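Local coordinates for peroxisomal membrane protein LPX1 (Saccharomyces cerevisiae, PDB 2Y6U), which hydrolyses fatty acyl esters in yeast peroxisomes, acting as an acyl esterase, triacylglycerol lipase and phospholipase A of the alpha/beta hydrolase fold, at residues V37-R43 with A85-L91; Y70-V76 with V333-N338; D79-Y84 with H342-L346; N226-I231 with N326-P330. All coordinates share one frame; numbering follows the deposited sequence.

Contact 1 (V37-R43 with A85-L91); sequences VYTSAER and AIDKVLL
Y38 and V89 form a hydrogen-bonded pair between two antiparallel strands. Y38 N donates to V89 O and V89 N returns a bond to Y38 O, both at 2.8 Å. Two residues on, S40 N continues the pattern with D87 O at 2.8 Å, while S40 OG accepts from the amide of E42, an ST turn. The side chain of Y38 can be followed outward. Its CB lies 4.0 Å from V89 CB; CD1 runs past V89 O, which sits at the ring edge; CE1 then meets L91 CD1 at 3.8 Å, and beyond it the far end of the ring packs on L72. V37 and L90 lie side by side on the other face of the sheet, with T39 and K88, whose ammonium pairs with E128. Beyond the paired residues, R43 grips D87 side-on: R43 NE is 2.7 Å from D87 OD1 and R43 NH2 2.9 Å from D87 OD2, the two flat groups being only 13° from coplanar. D87 reaches this position because its carboxylate stands trans to the backbone N (chi1 -165°). With an alanine in place of D87, R43 and R46, which also pairs with OD1, would probably lie close together without their shared counter-charge, and the poorly ordered R43 would be likely to swing loose. Strand 35-40 is flanked on its second edge by strand 6-11, through backbone bonds of V37 and T39, and strand 84-92 is bordered on its far side by the parallel strand 51-58.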
# COMPACT_ATOMS: atom_id res chain seq x y z
N VAL A 37 -2.07 -10.85 19.42
CA VAL A 37 -0.90 -11.49 18.92
C VAL A 37 -0.66 -12.69 19.79
O VAL A 37 -0.50 -12.56 21.04
CB VAL A 37 0.40 -10.57 19.06
CG1 VAL A 37 1.59 -11.29 18.49
CG2 VAL A 37 0.22 -9.35 18.33
N TYR A 38 -0.49 -13.84 19.16
CA TYR A 38 -0.20 -15.08 19.82
C TYR A 38 1.21 -15.47 19.46
O TYR A 38 1.55 -15.60 18.27
CB TYR A 38 -1.19 -16.18 19.40
CG TYR A 38 -2.57 -15.92 19.95
CD1 TYR A 38 -3.48 -15.14 19.25
CD2 TYR A 38 -2.94 -16.39 21.18
CE1 TYR A 38 -4.76 -14.87 19.77
CE2 TYR A 38 -4.23 -16.16 21.68
CZ TYR A 38 -5.13 -15.44 20.96
OH TYR A 38 -6.39 -15.18 21.46
N THR A 39 2.07 -15.66 20.48
CA THR A 39 3.47 -16.00 20.26
C THR A 39 3.86 -17.36 20.86
O THR A 39 3.53 -17.68 22.00
CB THR A 39 4.40 -14.87 20.83
OG1 THR A 39 3.99 -13.68 20.15
CG2 THR A 39 5.79 -15.10 20.45
N SER A 40 4.60 -18.12 20.08
CA SER A 40 5.03 -19.45 20.49
C SER A 40 5.95 -19.29 21.65
O SER A 40 6.73 -18.32 21.77
CB SER A 40 5.70 -20.21 19.35
OG SER A 40 6.73 -21.03 19.77
N ALA A 41 5.76 -20.23 22.56
CA ALA A 41 6.54 -20.41 23.76
C ALA A 41 7.57 -21.57 23.49
O ALA A 41 8.26 -22.01 24.40
CB ALA A 41 5.57 -20.80 24.88
N GLU A 42 7.60 -22.10 22.24
CA GLU A 42 8.44 -23.25 21.80
C GLU A 42 9.79 -22.82 21.18
O GLU A 42 10.53 -23.67 20.59
CB GLU A 42 7.66 -24.14 20.77
CG GLU A 42 8.32 -25.51 20.32
CD GLU A 42 8.69 -25.57 18.79
OE1 GLU A 42 8.59 -24.53 18.12
OE2 GLU A 42 9.09 -26.65 18.28
N ARG A 43 10.17 -21.53 21.29
CA ARG A 43 11.34 -20.99 20.56
C ARG A 43 12.69 -21.57 21.00
O ARG A 43 13.68 -21.52 20.27
CB ARG A 43 11.37 -19.47 20.62
CG ARG A 43 10.28 -18.80 19.75
CD ARG A 43 10.32 -17.28 19.94
NE ARG A 43 9.52 -16.47 19.01
CZ ARG A 43 9.51 -15.13 19.04
NH1 ARG A 43 10.28 -14.49 19.95
NH2 ARG A 43 8.77 -14.41 18.19
N ALA A 85 7.76 -24.48 12.64
CA ALA A 85 6.85 -24.29 13.75
C ALA A 85 6.21 -22.93 13.65
O ALA A 85 6.82 -21.96 13.21
CB ALA A 85 7.63 -24.44 15.15
N ILE A 86 4.97 -22.86 14.11
CA ILE A 86 4.27 -21.61 14.24
C ILE A 86 4.96 -20.70 15.23
O ILE A 86 5.26 -21.09 16.39
CB ILE A 86 2.79 -21.76 14.67
CG1 ILE A 86 1.99 -22.46 13.57
CG2 ILE A 86 2.12 -20.37 14.88
CD1 ILE A 86 0.60 -22.85 14.08
N ASP A 87 5.30 -19.51 14.79
CA ASP A 87 5.92 -18.58 15.70
C ASP A 87 4.91 -17.57 16.18
O ASP A 87 4.85 -17.33 17.36
CB ASP A 87 7.11 -17.94 15.01
CG ASP A 87 8.04 -17.23 15.98
OD1 ASP A 87 8.57 -17.89 16.93
OD2 ASP A 87 8.18 -15.99 15.80
N LYS A 88 4.23 -16.86 15.29
CA LYS A 88 3.20 -15.88 15.62
C LYS A 88 1.88 -16.14 14.91
O LYS A 88 1.87 -16.50 13.75
CB LYS A 88 3.62 -14.47 15.23
CG LYS A 88 4.85 -13.94 15.97
CD LYS A 88 4.83 -12.36 15.95
CE LYS A 88 5.91 -11.68 16.76
NZ LYS A 88 5.55 -10.18 16.75
N VAL A 89 0.78 -15.87 15.59
CA VAL A 89 -0.53 -15.85 14.96
C VAL A 89 -1.18 -14.52 15.29
O VAL A 89 -1.22 -14.13 16.47
CB VAL A 89 -1.50 -16.97 15.46
CG1 VAL A 89 -2.87 -16.93 14.71
CG2 VAL A 89 -0.86 -18.32 15.32
N LEU A 90 -1.69 -13.81 14.29
CA LEU A 90 -2.38 -12.53 14.51
C LEU A 90 -3.84 -12.67 14.20
O LEU A 90 -4.22 -13.08 13.09
CB LEU A 90 -1.83 -11.46 13.59
CG LEU A 90 -0.31 -11.32 13.51
CD1 LEU A 90 0.16 -10.17 12.57
CD2 LEU A 90 0.32 -11.09 14.93
N LEU A 91 -4.68 -12.26 15.12
CA LEU A 91 -6.06 -12.26 14.96
C LEU A 91 -6.57 -10.82 15.02
O LEU A 91 -6.44 -10.13 16.03
CB LEU A 91 -6.75 -13.09 16.04
CG LEU A 91 -6.47 -14.58 16.13
CD1 LEU A 91 -7.49 -15.22 17.15
CD2 LEU A 91 -6.35 -15.28 14.86

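Contact 2 (Y70-V76 with V333-N338); sequences YYLPRLV and VIERIN
I334 lies over one face of the Y71 ring, its CG1 3.8 Å from the ring centroid and 27° off the normal, a CH-pi contact. This is the tight part of the contact. I337 CD1 comes in at the ring edge, 3.8 Å from Y71 CE2, and V333 CG1 sits beside the hydroxyl, which is hydrogen-bonded to N326 O. Cutting Y71 back to an alanine would probably open a gap beneath I334 and I337 and leave N326 O without this donor. In the alpha/beta hydrolase fold, the crossover between the parallel strands 51-58 and 84-92 usually packs beside the last helix of the domain; here residues 70-73, helical in phi and psi but without the regular bonds, appear to take that place against helix 330-347. N338 holds the chain just after them, at R74 to V76, by its amide: ND2 donates to R74 O at 3.0 Å, nearly in the amide plane, while OD1 takes a weak, bent bond from V76 N (2.8 Å, 127°). Packing thins towards solvent at the partly exposed R74. Its CD still brushes I334 CD1 at 3.8 Å, but the extended chain then turns away at its end (chi4 88°), laying the guanidinium against the Y70 ring with NH1 over the ring centre. That same NH1 bonds Y70 O at 2.9 Å.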
# COMPACT_ATOMS: atom_id res chain seq x y z
N TYR A 70 -10.99 -20.95 18.46
CA TYR A 70 -11.10 -22.37 18.44
C TYR A 70 -9.95 -23.02 17.59
O TYR A 70 -9.58 -24.15 17.81
CB TYR A 70 -12.49 -22.72 17.85
CG TYR A 70 -12.72 -24.17 17.70
CD1 TYR A 70 -12.38 -24.84 16.53
CD2 TYR A 70 -13.30 -24.90 18.73
CE1 TYR A 70 -12.59 -26.19 16.39
CE2 TYR A 70 -13.58 -26.30 18.61
CZ TYR A 70 -13.22 -26.95 17.43
OH TYR A 70 -13.42 -28.29 17.38
N TYR A 71 -9.48 -22.30 16.58
CA TYR A 71 -8.45 -22.85 15.70
C TYR A 71 -7.08 -22.97 16.35
O TYR A 71 -6.26 -23.86 15.99
CB TYR A 71 -8.28 -21.96 14.47
CG TYR A 71 -9.41 -22.05 13.44
CD1 TYR A 71 -10.76 -21.84 13.80
CD2 TYR A 71 -9.12 -22.28 12.08
CE1 TYR A 71 -11.83 -21.92 12.82
CE2 TYR A 71 -10.14 -22.30 11.14
CZ TYR A 71 -11.48 -22.15 11.50
OH TYR A 71 -12.48 -22.20 10.53
N LEU A 72 -6.81 -22.06 17.28
CA LEU A 72 -5.43 -21.94 17.80
C LEU A 72 -4.80 -23.21 18.33
O LEU A 72 -3.69 -23.50 17.96
CB LEU A 72 -5.34 -20.83 18.89
CG LEU A 72 -5.70 -19.47 18.37
CD1 LEU A 72 -5.86 -18.45 19.60
CD2 LEU A 72 -4.65 -18.97 17.29
N PRO A 73 -5.47 -24.00 19.19
CA PRO A 73 -4.79 -25.20 19.63
C PRO A 73 -4.77 -26.31 18.58
O PRO A 73 -4.09 -27.29 18.78
CB PRO A 73 -5.55 -25.61 20.90
CG PRO A 73 -6.77 -24.77 20.91
CD PRO A 73 -6.76 -23.79 19.87
N ARG A 74 -5.47 -26.14 17.46
CA ARG A 74 -5.66 -27.22 16.51
C ARG A 74 -4.81 -27.06 15.24
O ARG A 74 -4.68 -27.99 14.44
CB ARG A 74 -7.13 -27.26 16.15
CG ARG A 74 -7.94 -27.84 17.23
CD ARG A 74 -9.40 -27.52 17.02
NE ARG A 74 -10.15 -28.17 18.08
CZ ARG A 74 -10.42 -27.65 19.28
NH1 ARG A 74 -10.03 -26.41 19.62
NH2 ARG A 74 -11.09 -28.37 20.13
N LEU A 75 -4.16 -25.91 15.13
CA LEU A 75 -3.27 -25.63 14.07
C LEU A 75 -1.99 -26.47 14.02
O LEU A 75 -1.52 -26.92 14.99
CB LEU A 75 -2.96 -24.15 14.01
CG LEU A 75 -4.14 -23.26 13.54
CD1 LEU A 75 -3.76 -21.80 13.93
CD2 LEU A 75 -4.43 -23.37 12.05
N VAL A 76 -1.48 -26.59 12.79
CA VAL A 76 -0.34 -27.42 12.38
C VAL A 76 0.69 -27.52 13.52
O VAL A 76 1.33 -26.55 13.93
CB VAL A 76 0.21 -26.83 10.99
CG1 VAL A 76 1.30 -25.73 11.14
CG2 VAL A 76 0.50 -27.93 9.87
N VAL A 333 -12.31 -27.50 8.14
CA VAL A 333 -11.55 -26.38 7.63
C VAL A 333 -10.08 -26.40 8.16
O VAL A 333 -9.11 -26.25 7.42
CB VAL A 333 -12.22 -25.06 7.95
CG1 VAL A 333 -11.37 -23.84 7.45
CG2 VAL A 333 -13.64 -24.96 7.27
N ILE A 334 -9.94 -26.72 9.43
CA ILE A 334 -8.63 -26.79 10.03
C ILE A 334 -7.77 -27.88 9.40
O ILE A 334 -6.55 -27.70 9.11
CB ILE A 334 -8.77 -26.97 11.53
CG1 ILE A 334 -9.29 -25.70 12.16
CG2 ILE A 334 -7.44 -27.44 12.19
CD1 ILE A 334 -9.90 -25.92 13.60
N GLU A 335 -8.41 -29.01 9.12
CA GLU A 335 -7.68 -30.12 8.51
C GLU A 335 -7.16 -29.72 7.18
O GLU A 335 -6.01 -30.03 6.89
CB GLU A 335 -8.50 -31.40 8.40
CG GLU A 335 -7.74 -32.50 7.74
CD GLU A 335 -7.76 -32.45 6.15
OE1 GLU A 335 -8.68 -31.81 5.54
OE2 GLU A 335 -6.87 -33.09 5.52
N ARG A 336 -7.92 -28.93 6.42
CA ARG A 336 -7.40 -28.39 5.20
C ARG A 336 -6.29 -27.38 5.34
O ARG A 336 -5.31 -27.43 4.62
CB ARG A 336 -8.50 -27.78 4.31
CG ARG A 336 -9.56 -28.74 3.91
CD ARG A 336 -9.12 -29.54 2.67
NE ARG A 336 -8.33 -30.68 3.01
CZ ARG A 336 -7.47 -31.31 2.19
NH1 ARG A 336 -7.27 -30.98 0.86
NH2 ARG A 336 -6.85 -32.33 2.72
N ILE A 337 -6.47 -26.43 6.21
CA ILE A 337 -5.48 -25.41 6.42
C ILE A 337 -4.13 -26.12 6.83
O ILE A 337 -3.05 -25.84 6.25
CB ILE A 337 -5.90 -24.48 7.54
CG1 ILE A 337 -7.10 -23.60 7.14
CG2 ILE A 337 -4.67 -23.69 8.07
CD1 ILE A 337 -7.72 -22.71 8.25
N ASN A 338 -4.20 -27.10 7.72
CA ASN A 338 -2.97 -27.79 8.15
C ASN A 338 -2.31 -28.54 7.00
O ASN A 338 -1.09 -28.57 6.86
CB ASN A 338 -3.26 -28.73 9.31
CG ASN A 338 -3.58 -27.97 10.61
OD1 ASN A 338 -3.34 -26.73 10.68
ND2 ASN A 338 -4.15 -28.67 11.57

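Contact 3 (D79-Y84 with H342-L346); sequences DAEGNY and HEFVL
H342 opens the helical side of this contact by meeting Y84: H342 ND1 and Y84 OH are 2.5 Å apart, a hydrogen bond in which either group could be the donor, although so short a separation is best read with caution. The imidazole leaves the helix trans to its backbone N (chi1 180°), which carries it across to the tyrosine hydroxyl. Each group is approached at its edge, with the ring planes 64° apart, so the two aromatics meet rim to rim without stacking. D79 stands near the same hydroxyl, but it has two deposited conformers and its part in the interaction is uncertain. The loop facing the helix owes its shape to a type I turn from A80 to N83 followed by a G1 beta bulge, in which N83 and Y84 together face D79; the chain then enters strand 84-92. One turn along the helix, V345 supplies the apolar half of the contact. Its CG1 presses on Y84 CD2 at 3.4 Å, and its CG2 lies above a ring face, offset toward the rim, on the opposite side from the backbone N of D79. Y84 and V345 both rest on L53 of strand 51-58, which extends the buried side of the contact into the central sheet. L346, the next residue, lies on the exposed flank. Its CD2 comes 4.0 Å from G82 CA, and its CG lies over one face of the H342 imidazole, offset toward the rim.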
# COMPACT_ATOMS: atom_id res chain seq x y z
N ASP A 79 6.59 -29.62 13.10
CA ASP A 79 6.93 -30.88 12.47
C ASP A 79 8.45 -31.04 12.46
O ASP A 79 9.20 -30.12 12.02
CB ASP A 79 6.25 -31.01 11.09
CG ASP A 79 4.80 -31.56 11.19
OD1 ASP A 79 4.65 -32.81 11.38
OD2 ASP A 79 3.81 -30.77 11.08
N ALA A 80 8.86 -32.20 12.99
CA ALA A 80 10.25 -32.64 13.13
C ALA A 80 11.03 -32.31 11.87
O ALA A 80 11.51 -31.18 11.75
CB ALA A 80 10.31 -34.15 13.45
N GLU A 81 11.08 -33.26 10.92
CA GLU A 81 11.94 -33.14 9.73
C GLU A 81 11.61 -32.01 8.72
O GLU A 81 12.53 -31.35 8.21
CB GLU A 81 12.03 -34.50 9.01
CG GLU A 81 12.75 -35.61 9.86
CD GLU A 81 12.24 -37.02 9.54
OE1 GLU A 81 11.21 -37.12 8.84
OE2 GLU A 81 12.86 -38.03 9.98
N GLY A 82 10.33 -31.72 8.47
CA GLY A 82 9.95 -30.50 7.74
C GLY A 82 10.42 -29.20 8.43
O GLY A 82 10.31 -28.11 7.86
N ASN A 83 10.90 -29.35 9.68
CA ASN A 83 11.60 -28.32 10.45
C ASN A 83 10.97 -26.90 10.37
O ASN A 83 11.60 -25.93 9.95
CB ASN A 83 13.07 -28.29 10.08
CG ASN A 83 13.91 -28.03 11.27
OD1 ASN A 83 13.39 -27.57 12.31
ND2 ASN A 83 15.20 -28.36 11.18
N TYR A 84 9.73 -26.86 10.80
CA TYR A 84 8.98 -25.61 10.89
C TYR A 84 8.20 -25.65 12.22
O TYR A 84 8.03 -26.73 12.83
CB TYR A 84 8.04 -25.47 9.68
CG TYR A 84 6.93 -26.54 9.52
CD1 TYR A 84 5.74 -26.45 10.22
CD2 TYR A 84 7.07 -27.58 8.60
CE1 TYR A 84 4.72 -27.39 10.06
CE2 TYR A 84 6.05 -28.53 8.43
CZ TYR A 84 4.86 -28.41 9.15
OH TYR A 84 3.83 -29.34 9.00
N HIS A 342 1.37 -27.56 5.60
CA HIS A 342 2.41 -28.59 5.62
C HIS A 342 2.99 -28.84 4.23
O HIS A 342 4.21 -28.85 4.05
CB HIS A 342 1.83 -29.92 6.16
CG HIS A 342 2.81 -31.04 6.21
ND1 HIS A 342 3.76 -31.14 7.20
CD2 HIS A 342 2.97 -32.12 5.41
CE1 HIS A 342 4.46 -32.25 7.01
NE2 HIS A 342 4.02 -32.86 5.93
N GLU A 343 2.14 -29.04 3.23
CA GLU A 343 2.66 -29.33 1.89
C GLU A 343 3.48 -28.12 1.38
O GLU A 343 4.49 -28.26 0.75
CB GLU A 343 1.52 -29.63 0.91
CG GLU A 343 0.76 -30.93 1.17
CD GLU A 343 1.63 -32.21 1.06
OE1 GLU A 343 2.55 -32.29 0.21
OE2 GLU A 343 1.38 -33.15 1.82
N PHE A 344 2.98 -26.92 1.65
CA PHE A 344 3.65 -25.70 1.15
C PHE A 344 5.07 -25.58 1.71
O PHE A 344 6.05 -25.41 0.95
CB PHE A 344 2.78 -24.45 1.44
CG PHE A 344 3.39 -23.17 0.95
CD1 PHE A 344 3.22 -22.77 -0.35
CD2 PHE A 344 4.22 -22.41 1.77
CE1 PHE A 344 3.88 -21.67 -0.89
CE2 PHE A 344 4.86 -21.23 1.25
CZ PHE A 344 4.73 -20.91 -0.09
N VAL A 345 5.21 -25.72 3.04
CA VAL A 345 6.54 -25.70 3.67
C VAL A 345 7.50 -26.77 3.10
O VAL A 345 8.66 -26.48 2.77
CB VAL A 345 6.46 -25.89 5.19
CG1 VAL A 345 7.87 -25.85 5.81
CG2 VAL A 345 5.52 -24.88 5.82
N LEU A 346 7.01 -27.98 2.93
CA LEU A 346 7.83 -29.06 2.45
C LEU A 346 8.47 -28.78 1.10
O LEU A 346 9.59 -29.22 0.87
CB LEU A 346 7.03 -30.37 2.38
CG LEU A 346 7.10 -31.27 3.62
CD1 LEU A 346 6.51 -32.63 3.29
CD2 LEU A 346 8.54 -31.46 4.13

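Contact 4 (N226-I231 with N326-P330); sequences NAHSQI and NVEAP
H228 N donates to V327 O at 2.9 Å (154°), joining the start of one helix to the end of a short one. H228 is the N-cap of helix 229-239, which belongs to the region between strands 164-168 and 286-292, where alpha/beta hydrolases commonly insert their cap domain; helix 325-328 comes after the last strand of the central sheet. The N-cap bond is made by the imidazole. H228 ND1 accepts from Q230 N at 3.1 Å, almost in the ring plane, which would hold the ring's rotation; with CG trans to the backbone N (chi1 -170°), ND1 comes within reach of that amide. So held, the ring presents H228 CD2 to P330 CG at 3.7 Å, obliquely, while Y70 meets it from outside the two segments. I231, one turn into the helix, reaches the same proline with its far methyl: I231 CD1 is 3.7 Å from P330 CG. Its other branch crosses V327, with I231 CG2 4.0 Å from V327 CB. A227 fills in beside this pair, A227 CB lying 3.9 Å from V327 CG2. Towards solvent the contact turns polar. E328 runs alongside N226, its CG close to N226 O, and divides its carboxylate: OE1 bonds S322, whereas OE2 accepts from a water at 2.6 Å that in turn accepts from N226 N at 2.9 Å.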
# COMPACT_ATOMS: atom_id res chain seq x y z
N ASN A 226 -25.98 -22.05 13.87
CA ASN A 226 -25.47 -23.37 13.53
C ASN A 226 -23.96 -23.47 13.71
O ASN A 226 -23.37 -24.45 13.31
CB ASN A 226 -25.87 -23.80 12.11
CG ASN A 226 -27.37 -24.06 12.00
OD1 ASN A 226 -28.02 -23.46 11.16
ND2 ASN A 226 -27.92 -24.90 12.86
N ALA A 227 -23.33 -22.46 14.31
CA ALA A 227 -21.89 -22.50 14.50
C ALA A 227 -21.56 -23.61 15.51
O ALA A 227 -22.40 -23.99 16.35
CB ALA A 227 -21.36 -21.17 15.00
N HIS A 228 -20.40 -24.21 15.35
CA HIS A 228 -19.86 -25.14 16.37
C HIS A 228 -20.14 -24.60 17.78
O HIS A 228 -19.85 -23.43 18.05
CB HIS A 228 -18.34 -25.26 16.16
CG HIS A 228 -17.70 -26.35 16.95
ND1 HIS A 228 -17.54 -26.28 18.32
CD2 HIS A 228 -17.14 -27.52 16.56
CE1 HIS A 228 -16.96 -27.40 18.74
NE2 HIS A 228 -16.68 -28.15 17.69
N SER A 229 -20.68 -25.43 18.66
CA SER A 229 -21.12 -24.93 19.97
C SER A 229 -20.02 -24.10 20.72
O SER A 229 -20.36 -23.14 21.41
CB SER A 229 -21.67 -26.07 20.84
OG SER A 229 -20.66 -27.04 20.92
N GLN A 230 -18.73 -24.47 20.60
CA GLN A 230 -17.69 -23.73 21.30
C GLN A 230 -17.50 -22.37 20.65
O GLN A 230 -17.25 -21.41 21.36
CB GLN A 230 -16.33 -24.47 21.37
CG GLN A 230 -16.43 -25.83 22.02
CD GLN A 230 -15.08 -26.61 22.17
OE1 GLN A 230 -15.09 -27.85 22.22
NE2 GLN A 230 -13.96 -25.90 22.25
N ILE A 231 -17.58 -22.29 19.32
CA ILE A 231 -17.41 -21.01 18.65
C ILE A 231 -18.59 -20.06 18.91
O ILE A 231 -18.42 -18.90 19.21
CB ILE A 231 -17.14 -21.20 17.12
CG1 ILE A 231 -15.84 -22.03 16.94
CG2 ILE A 231 -17.00 -19.90 16.35
CD1 ILE A 231 -15.46 -22.31 15.43
N ASN A 326 -16.43 -21.85 8.04
CA ASN A 326 -15.34 -21.60 8.99
C ASN A 326 -15.80 -21.70 10.43
O ASN A 326 -15.00 -22.14 11.26
CB ASN A 326 -14.63 -20.25 8.82
CG ASN A 326 -15.54 -19.07 8.99
OD1 ASN A 326 -16.68 -19.13 8.54
ND2 ASN A 326 -15.05 -18.02 9.67
N VAL A 327 -17.04 -21.29 10.73
CA VAL A 327 -17.55 -21.41 12.11
C VAL A 327 -18.43 -22.64 12.33
O VAL A 327 -18.57 -23.06 13.44
CB VAL A 327 -18.24 -20.13 12.60
CG1 VAL A 327 -17.21 -18.93 12.49
CG2 VAL A 327 -19.52 -19.79 11.83
N GLU A 328 -19.01 -23.19 11.26
CA GLU A 328 -19.91 -24.34 11.41
C GLU A 328 -19.26 -25.68 11.29
O GLU A 328 -19.73 -26.63 11.89
CB GLU A 328 -21.05 -24.25 10.41
CG GLU A 328 -21.81 -22.96 10.55
CD GLU A 328 -22.97 -22.80 9.54
OE1 GLU A 328 -23.00 -23.53 8.52
OE2 GLU A 328 -23.82 -21.91 9.76
N ALA A 329 -18.20 -25.78 10.51
CA ALA A 329 -17.43 -27.02 10.44
C ALA A 329 -15.96 -26.72 10.57
O ALA A 329 -15.19 -27.05 9.69
CB ALA A 329 -17.72 -27.76 9.06
N PRO A 330 -15.53 -26.07 11.69
CA PRO A 330 -14.12 -25.68 11.81
C PRO A 330 -13.14 -26.89 11.72
O PRO A 330 -12.05 -26.73 11.22
CB PRO A 330 -14.07 -25.02 13.19
CG PRO A 330 -15.19 -25.73 13.94
CD PRO A 330 -16.26 -25.87 12.95
O HOH W 1 -24.61 -20.52 11.86

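Overall arrangement
Three contacts lie in or against one mixed sheet, towards its 6-11 end. Contact 1 joins strands 35-40 and 84-92 within that sheet; contacts 2 and 3, with centres about 15 Å apart, fasten successive parts of the connection between strands 51-58 and 84-92 to helix 330-347. In sequence the segments of the three alternate, so that connection lies between the sheet and a late helix. Contact 4, its centre about 13 Å from that of contact 2, links helix 229-239 to helix 325-328; both segments come after contact 1 and before the late segments of contacts 2 and 3. It touches contact 2 but not contact 3, about 28 Å away between centres, tying the presumed cap region to the core.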